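Local coordinates for sensor protein (Shewanella oneidensis, PDB 3LIC) that is a putative membrane-bound histidine kinase that probably senses an extracellular signal through its PDC-fold domain in a two-component system, at residues 28-39 and 62-72. Residues are numbered along the deposited sequence; the frame is centred on the assembly and turned at random.
Sequences LLEHAQANTQGL and LTNRIQRNPDF
Arg65 reaches from helix 55-68 to the long helix 2-46 and gives a hydrogen bond from NH1 to the backbone O of Asn35, 3.2 Å away and bent (142° at the hydrogen). The donor stands above the carbonyl plane, while Leu39 N, the ordinary helical partner, comes to the same oxygen from the opposite face. An extended run from CG to NE carries the guanidinium across the gap, although chi1, at 134°, is off any staggered position. Leu39 CD2 lies over one guanidinium face, offset toward its rim, and meets Leu62 CD2 at 4.3 Å.

Toward the N-terminal end of 28-39, Phe72 packs against the helix. Phe72 CZ sits over the centre of the His31 imidazole, 3.6 Å from His31 CE1, with the two rings inclined at 38°. Phe72 CE1 rests on Ala32 CA, and the Asn35 amide meets the ring at its edge, Asn35 OD1 being 3.6 Å from Phe72 CE2. Leu28 CD1 packs on CB of Asp71, whose OD1 is hydrogen-bonded to Gln175 NE2.

The type I turn from Asn69 to Phe72 delivers this ring, and Arg96 ties the turn down through the carbonyls of Asn69 and Phe72. Val165 of strand 161-168 touches both Arg65 and Phe72, and Arg65 NE makes a weak hydrogen bond to Ser75 OG. The axes of 28-39 and 62-68 approach to 13.0 Å and run nearly antiparallel, so long side chains span the gap to this part of the first PDC sensor domain. Arg65 and Phe72 contribute most; a helix carbonyl already taking Leu39 N also accepts a probably cationic guanidinium.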
ATOM      1  N   LEU A  28      -3.207  -9.903  -0.613  1.00 16.05           N
ATOM      2  CA  LEU A  28      -2.186  -9.247   0.163  1.00 15.26           C
ATOM      3  C   LEU A  28      -2.799  -8.169   1.055  1.00 15.71           C
ATOM      4  O   LEU A  28      -2.469  -8.078   2.236  1.00 15.53           O
ATOM      5  CB  LEU A  28      -1.180  -8.597  -0.782  1.00 15.52           C
ATOM      6  CG  LEU A  28      -0.066  -7.752  -0.113  1.00 15.14           C
ATOM      7  CD1 LEU A  28       0.727  -8.596   0.913  1.00 13.71           C
ATOM      8  CD2 LEU A  28       0.871  -7.165  -1.130  1.00 11.39           C
ATOM      9  N   LEU A  29      -3.715  -7.368   0.498  1.00 14.70           N
ATOM     10  CA  LEU A  29      -4.271  -6.213   1.210  1.00 14.32           C
ATOM     11  C   LEU A  29      -5.297  -6.697   2.222  1.00 13.60           C
ATOM     12  O   LEU A  29      -5.376  -6.199   3.343  1.00 12.64           O
ATOM     13  CB  LEU A  29      -4.911  -5.229   0.190  1.00 15.69           C
ATOM     14  CG  LEU A  29      -3.988  -4.518  -0.840  1.00 13.60           C
ATOM     15  CD1 LEU A  29      -4.819  -3.682  -1.844  1.00 14.86           C
ATOM     16  CD2 LEU A  29      -2.975  -3.612  -0.160  1.00 12.94           C
ATOM     17  N   GLU A  30      -6.036  -7.753   1.872  1.00 13.50           N
ATOM     18  CA  GLU A  30      -6.972  -8.295   2.827  1.00 14.40           C
ATOM     19  C   GLU A  30      -6.235  -8.999   3.978  1.00 15.07           C
ATOM     20  O   GLU A  30      -6.723  -8.955   5.117  1.00 15.48           O
ATOM     21  CB  GLU A  30      -7.998  -9.233   2.173  1.00 13.78           C
ATOM     22  CG  GLU A  30      -8.838  -8.483   1.127  1.00 17.28           C
ATOM     23  CD  GLU A  30      -9.827  -9.402   0.401  1.00 21.82           C
ATOM     24  OE1 GLU A  30      -9.687 -10.631   0.538  1.00 24.43           O
ATOM     25  OE2 GLU A  30     -10.731  -8.891  -0.317  1.00 20.83           O
ATOM     26  N   HIS A  31      -5.113  -9.682   3.688  1.00 14.46           N
ATOM     27  CA  HIS A  31      -4.311 -10.292   4.758  1.00 14.48           C
ATOM     28  C   HIS A  31      -3.827  -9.202   5.771  1.00 13.76           C
ATOM     29  O   HIS A  31      -3.903  -9.357   6.973  1.00 12.92           O
ATOM     30  CB  HIS A  31      -3.125 -11.061   4.143  1.00 14.69           C
ATOM     31  CG  HIS A  31      -2.258 -11.725   5.159  1.00 16.31           C
ATOM     32  ND1 HIS A  31      -0.911 -11.979   4.952  1.00 23.08           N
ATOM     33  CD2 HIS A  31      -2.535 -12.150   6.409  1.00 13.53           C
ATOM     34  CE1 HIS A  31      -0.395 -12.545   6.028  1.00 16.01           C
ATOM     35  NE2 HIS A  31      -1.368 -12.672   6.923  1.00 22.97           N
ATOM     36  N   ALA A  32      -3.345  -8.084   5.259  1.00 13.95           N
ATOM     37  CA  ALA A  32      -2.852  -6.974   6.098  1.00 13.49           C
ATOM     38  C   ALA A  32      -4.004  -6.360   6.922  1.00 13.55           C
ATOM     39  O   ALA A  32      -3.854  -6.084   8.107  1.00 12.78           O
ATOM     40  CB  ALA A  32      -2.215  -5.892   5.201  1.00 12.63           C
ATOM     41  N   GLN A  33      -5.153  -6.176   6.262  1.00 13.91           N
ATOM     42  CA  GLN A  33      -6.371  -5.696   6.908  1.00 13.70           C
ATOM     43  C   GLN A  33      -6.763  -6.573   8.067  1.00 13.35           C
ATOM     44  O   GLN A  33      -6.865  -6.081   9.206  1.00 13.41           O
ATOM     45  CB  GLN A  33      -7.502  -5.546   5.897  1.00 13.14           C
ATOM     46  CG  GLN A  33      -7.159  -4.443   4.871  1.00 14.61           C
ATOM     47  CD  GLN A  33      -8.080  -4.364   3.606  1.00 16.82           C
ATOM     48  OE1 GLN A  33      -9.138  -4.964   3.547  1.00 21.79           O
ATOM     49  NE2 GLN A  33      -7.630  -3.653   2.598  1.00 15.81           N
ATOM     50  N   ALA A  34      -6.965  -7.852   7.780  1.00 12.41           N
ATOM     51  CA  ALA A  34      -7.390  -8.844   8.766  1.00 13.12           C
ATOM     52  C   ALA A  34      -6.510  -8.940   9.984  1.00 13.17           C
ATOM     53  O   ALA A  34      -7.012  -9.021  11.119  1.00 12.07           O
ATOM     54  CB  ALA A  34      -7.463 -10.212   8.132  1.00 12.71           C
ATOM     55  N   ASN A  35      -5.204  -8.947   9.752  1.00 14.03           N
ATOM     56  CA  ASN A  35      -4.231  -8.946  10.839  1.00 16.15           C
ATOM     57  C   ASN A  35      -4.167  -7.695  11.711  1.00 15.34           C
ATOM     58  O   ASN A  35      -4.026  -7.775  12.906  1.00 15.51           O
ATOM     59  CB  ASN A  35      -2.862  -9.213  10.251  1.00 17.61           C
ATOM     60  CG  ASN A  35      -2.574 -10.695  10.181  1.00 25.44           C
ATOM     61  OD1 ASN A  35      -1.527 -11.150  10.650  1.00 32.54           O
ATOM     62  ND2 ASN A  35      -3.523 -11.468   9.645  1.00 31.33           N
ATOM     63  N   THR A  36      -4.199  -6.538  11.091  1.00 15.18           N
ATOM     64  CA  THR A  36      -4.265  -5.294  11.834  1.00 16.37           C
ATOM     65  C   THR A  36      -5.583  -5.239  12.623  1.00 16.82           C
ATOM     66  O   THR A  36      -5.576  -4.933  13.799  1.00 17.21           O
ATOM     67  CB  THR A  36      -4.162  -4.116  10.894  1.00 15.10           C
ATOM     68  OG1 THR A  36      -3.027  -4.359  10.090  1.00 15.27           O
ATOM     69  CG2 THR A  36      -3.943  -2.789  11.668  1.00 17.31           C
ATOM     70  N   GLN A  37      -6.695  -5.565  11.982  1.00 15.72           N
ATOM     71  CA  GLN A  37      -7.955  -5.636  12.719  1.00 15.73           C
ATOM     72  C   GLN A  37      -7.873  -6.628  13.896  1.00 13.49           C
ATOM     73  O   GLN A  37      -8.374  -6.357  14.981  1.00 13.23           O
ATOM     74  CB  GLN A  37      -9.124  -5.980  11.748  1.00 14.79           C
ATOM     75  CG  GLN A  37      -9.392  -4.860  10.762  1.00 16.63           C
ATOM     76  CD  GLN A  37     -10.362  -5.303   9.649  1.00 25.87           C
ATOM     77  OE1 GLN A  37     -10.853  -6.424   9.659  1.00 32.28           O
ATOM     78  NE2 GLN A  37     -10.610  -4.439   8.679  1.00 25.69           N
ATOM     79  N   GLY A  38      -7.231  -7.766  13.707  1.00 13.49           N
ATOM     80  CA  GLY A  38      -7.195  -8.786  14.770  1.00 11.90           C
ATOM     81  C   GLY A  38      -6.378  -8.177  15.931  1.00 13.58           C
ATOM     82  O   GLY A  38      -6.795  -8.214  17.102  1.00 10.85           O
ATOM     83  N   LEU A  39      -5.247  -7.531  15.607  1.00 13.06           N
ATOM     84  CA  LEU A  39      -4.409  -6.996  16.690  1.00 14.61           C
ATOM     85  C   LEU A  39      -5.122  -5.862  17.455  1.00 14.68           C
ATOM     86  O   LEU A  39      -5.126  -5.865  18.706  1.00 14.08           O
ATOM     87  CB  LEU A  39      -2.994  -6.606  16.215  1.00 14.19           C
ATOM     88  CG  LEU A  39      -2.104  -5.964  17.279  1.00 16.17           C
ATOM     89  CD1 LEU A  39      -1.876  -6.901  18.484  1.00 13.29           C
ATOM     90  CD2 LEU A  39      -0.739  -5.550  16.614  1.00 14.69           C
ATOM     91  N   LEU A  62       5.399  -7.375  18.408  1.00 12.80           N
ATOM     92  CA  LEU A  62       5.520  -6.878  17.056  1.00 14.02           C
ATOM     93  C   LEU A  62       6.613  -7.591  16.268  1.00 14.85           C
ATOM     94  O   LEU A  62       6.445  -7.805  15.056  1.00 13.36           O
ATOM     95  CB  LEU A  62       5.794  -5.368  17.014  1.00 13.21           C
ATOM     96  CG  LEU A  62       4.707  -4.475  17.591  1.00 13.93           C
ATOM     97  CD1 LEU A  62       5.145  -3.046  17.728  1.00 10.93           C
ATOM     98  CD2 LEU A  62       3.488  -4.559  16.689  1.00 11.53           C
ATOM     99  N   THR A  63       7.749  -7.911  16.921  1.00 14.84           N
ATOM    100  CA  THR A  63       8.790  -8.720  16.227  1.00 14.84           C
ATOM    101  C   THR A  63       8.299 -10.053  15.723  1.00 15.45           C
ATOM    102  O   THR A  63       8.512 -10.403  14.534  1.00 15.16           O
ATOM    103  CB  THR A  63      10.037  -8.986  17.109  1.00 14.65           C
ATOM    104  OG1 THR A  63      10.538  -7.725  17.486  1.00 14.58           O
ATOM    105  CG2 THR A  63      11.155  -9.727  16.299  1.00 10.52           C
ATOM    106  N   ASN A  64       7.656 -10.797  16.624  1.00 15.60           N
ATOM    107  CA  ASN A  64       7.112 -12.118  16.265  1.00 16.41           C
ATOM    108  C   ASN A  64       6.093 -12.030  15.133  1.00 15.50           C
ATOM    109  O   ASN A  64       6.037 -12.872  14.215  1.00 15.72           O
ATOM    110  CB  ASN A  64       6.431 -12.732  17.495  1.00 16.53           C
ATOM    111  CG  ASN A  64       7.412 -13.096  18.570  1.00 20.97           C
ATOM    112  OD1 ASN A  64       8.605 -13.093  18.322  1.00 22.92           O
ATOM    113  ND2 ASN A  64       6.922 -13.404  19.781  1.00 19.54           N
ATOM    114  N   ARG A  65       5.271 -10.993  15.184  1.00 15.06           N
ATOM    115  CA  ARG A  65       4.241 -10.800  14.137  1.00 14.91           C
ATOM    116  C   ARG A  65       4.868 -10.471  12.809  1.00 15.27           C
ATOM    117  O   ARG A  65       4.421 -10.966  11.765  1.00 17.85           O
ATOM    118  CB  ARG A  65       3.202  -9.752  14.634  1.00 14.32           C
ATOM    119  CG  ARG A  65       2.802  -8.660  13.640  1.00 21.94           C
ATOM    120  CD  ARG A  65       1.599  -7.733  14.236  1.00 26.68           C
ATOM    121  NE  ARG A  65       0.828  -7.047  13.219  0.50 21.12           N
ATOM    122  CZ  ARG A  65      -0.415  -7.387  12.970  0.50 24.78           C
ATOM    123  NH1 ARG A  65      -0.953  -8.349  13.710  0.50 28.52           N
ATOM    124  NH2 ARG A  65      -1.107  -6.801  12.004  0.50 24.76           N
ATOM    125  N   ILE A  66       5.891  -9.630  12.768  1.00 14.69           N
ATOM    126  CA  ILE A  66       6.514  -9.341  11.474  1.00 15.08           C
ATOM    127  C   ILE A  66       7.315 -10.587  11.018  1.00 17.02           C
ATOM    128  O   ILE A  66       7.281 -11.026   9.848  1.00 15.17           O
ATOM    129  CB  ILE A  66       7.416  -8.040  11.650  1.00 16.35           C
ATOM    130  CG1 ILE A  66       6.449  -6.850  11.749  1.00 14.62           C
ATOM    131  CG2 ILE A  66       8.436  -7.802  10.506  1.00 12.36           C
ATOM    132  CD1 ILE A  66       5.470  -6.828  10.528  1.00 15.84           C
ATOM    133  N   GLN A  67       8.033 -11.177  11.973  1.00 17.72           N
ATOM    134  CA  GLN A  67       8.805 -12.371  11.690  1.00 19.91           C
ATOM    135  C   GLN A  67       7.917 -13.498  11.123  1.00 19.22           C
ATOM    136  O   GLN A  67       8.284 -14.190  10.175  1.00 17.98           O
ATOM    137  CB  GLN A  67       9.495 -12.815  12.977  1.00 20.69           C
ATOM    138  CG  GLN A  67      10.703 -13.691  12.757  1.00 28.93           C
ATOM    139  CD  GLN A  67      11.685 -13.632  13.959  1.00 34.93           C
ATOM    140  OE1 GLN A  67      12.872 -13.859  13.797  1.00 40.42           O
ATOM    141  NE2 GLN A  67      11.182 -13.334  15.143  1.00 37.31           N
ATOM    142  N   ARG A  68       6.717 -13.631  11.663  1.00 19.60           N
ATOM    143  CA  ARG A  68       5.788 -14.660  11.177  1.00 21.00           C
ATOM    144  C   ARG A  68       4.985 -14.331   9.911  1.00 20.32           C
ATOM    145  O   ARG A  68       4.383 -15.229   9.329  1.00 20.66           O
ATOM    146  CB  ARG A  68       4.894 -15.157  12.346  1.00 22.07           C
ATOM    147  CG  ARG A  68       5.843 -15.697  13.459  1.00 26.88           C
ATOM    148  CD  ARG A  68       5.313 -16.750  14.425  1.00 35.67           C
ATOM    149  NE  ARG A  68       4.846 -16.109  15.641  1.00 44.42           N
ATOM    150  CZ  ARG A  68       5.264 -16.343  16.889  1.00 42.39           C
ATOM    151  NH1 ARG A  68       4.711 -15.650  17.884  1.00 42.82           N
ATOM    152  NH2 ARG A  68       6.190 -17.252  17.152  1.00 40.69           N
ATOM    153  N   ASN A  69       4.969 -13.067   9.483  1.00 18.65           N
ATOM    154  CA  ASN A  69       4.276 -12.684   8.248  1.00 17.57           C
ATOM    155  C   ASN A  69       5.218 -12.055   7.271  1.00 17.45           C
ATOM    156  O   ASN A  69       5.416 -10.848   7.305  1.00 17.07           O
ATOM    157  CB  ASN A  69       3.108 -11.747   8.546  1.00 16.41           C
ATOM    158  CG  ASN A  69       2.084 -12.397   9.448  1.00 17.59           C
ATOM    159  OD1 ASN A  69       2.071 -12.214  10.666  1.00 16.20           O
ATOM    160  ND2 ASN A  69       1.252 -13.184   8.868  1.00 20.54           N
ATOM    161  N   PRO A  70       5.823 -12.873   6.402  1.00 18.38           N
ATOM    162  CA  PRO A  70       6.907 -12.409   5.494  1.00 18.49           C
ATOM    163  C   PRO A  70       6.501 -11.224   4.613  1.00 19.45           C
ATOM    164  O   PRO A  70       7.372 -10.423   4.250  1.00 20.22           O
ATOM    165  CB  PRO A  70       7.167 -13.626   4.585  1.00 18.58           C
ATOM    166  CG  PRO A  70       6.823 -14.875   5.533  1.00 20.09           C
ATOM    167  CD  PRO A  70       5.588 -14.342   6.335  1.00 18.08           C
ATOM    168  N   ASP A  71       5.217 -11.115   4.224  1.00 18.25           N
ATOM    169  CA  ASP A  71       4.790  -9.998   3.345  1.00 17.79           C
ATOM    170  C   ASP A  71       4.738  -8.646   4.004  1.00 17.21           C
ATOM    171  O   ASP A  71       4.724  -7.656   3.251  1.00 17.93           O
ATOM    172  CB  ASP A  71       3.421 -10.238   2.733  1.00 17.95           C
ATOM    173  CG  ASP A  71       3.467 -11.304   1.663  1.00 20.59           C
ATOM    174  OD1 ASP A  71       4.412 -11.266   0.819  1.00 21.18           O
ATOM    175  OD2 ASP A  71       2.570 -12.170   1.667  1.00 23.56           O
ATOM    176  N   PHE A  72       4.678  -8.582   5.359  1.00 14.73           N
ATOM    177  CA  PHE A  72       4.577  -7.272   6.061  1.00 14.63           C
ATOM    178  C   PHE A  72       5.952  -6.639   6.217  1.00 15.38           C
ATOM    179  O   PHE A  72       6.907  -7.296   6.507  1.00 15.06           O
ATOM    180  CB  PHE A  72       3.876  -7.351   7.430  1.00 14.15           C
ATOM    181  CG  PHE A  72       2.486  -8.030   7.409  1.00 14.55           C
ATOM    182  CD1 PHE A  72       1.725  -8.083   6.257  1.00 16.66           C
ATOM    183  CD2 PHE A  72       1.930  -8.513   8.574  1.00 21.20           C
ATOM    184  CE1 PHE A  72       0.460  -8.636   6.244  1.00 18.33           C
ATOM    185  CE2 PHE A  72       0.652  -9.096   8.592  1.00 19.81           C
ATOM    186  CZ  PHE A  72      -0.072  -9.182   7.376  1.00 18.89           C
TER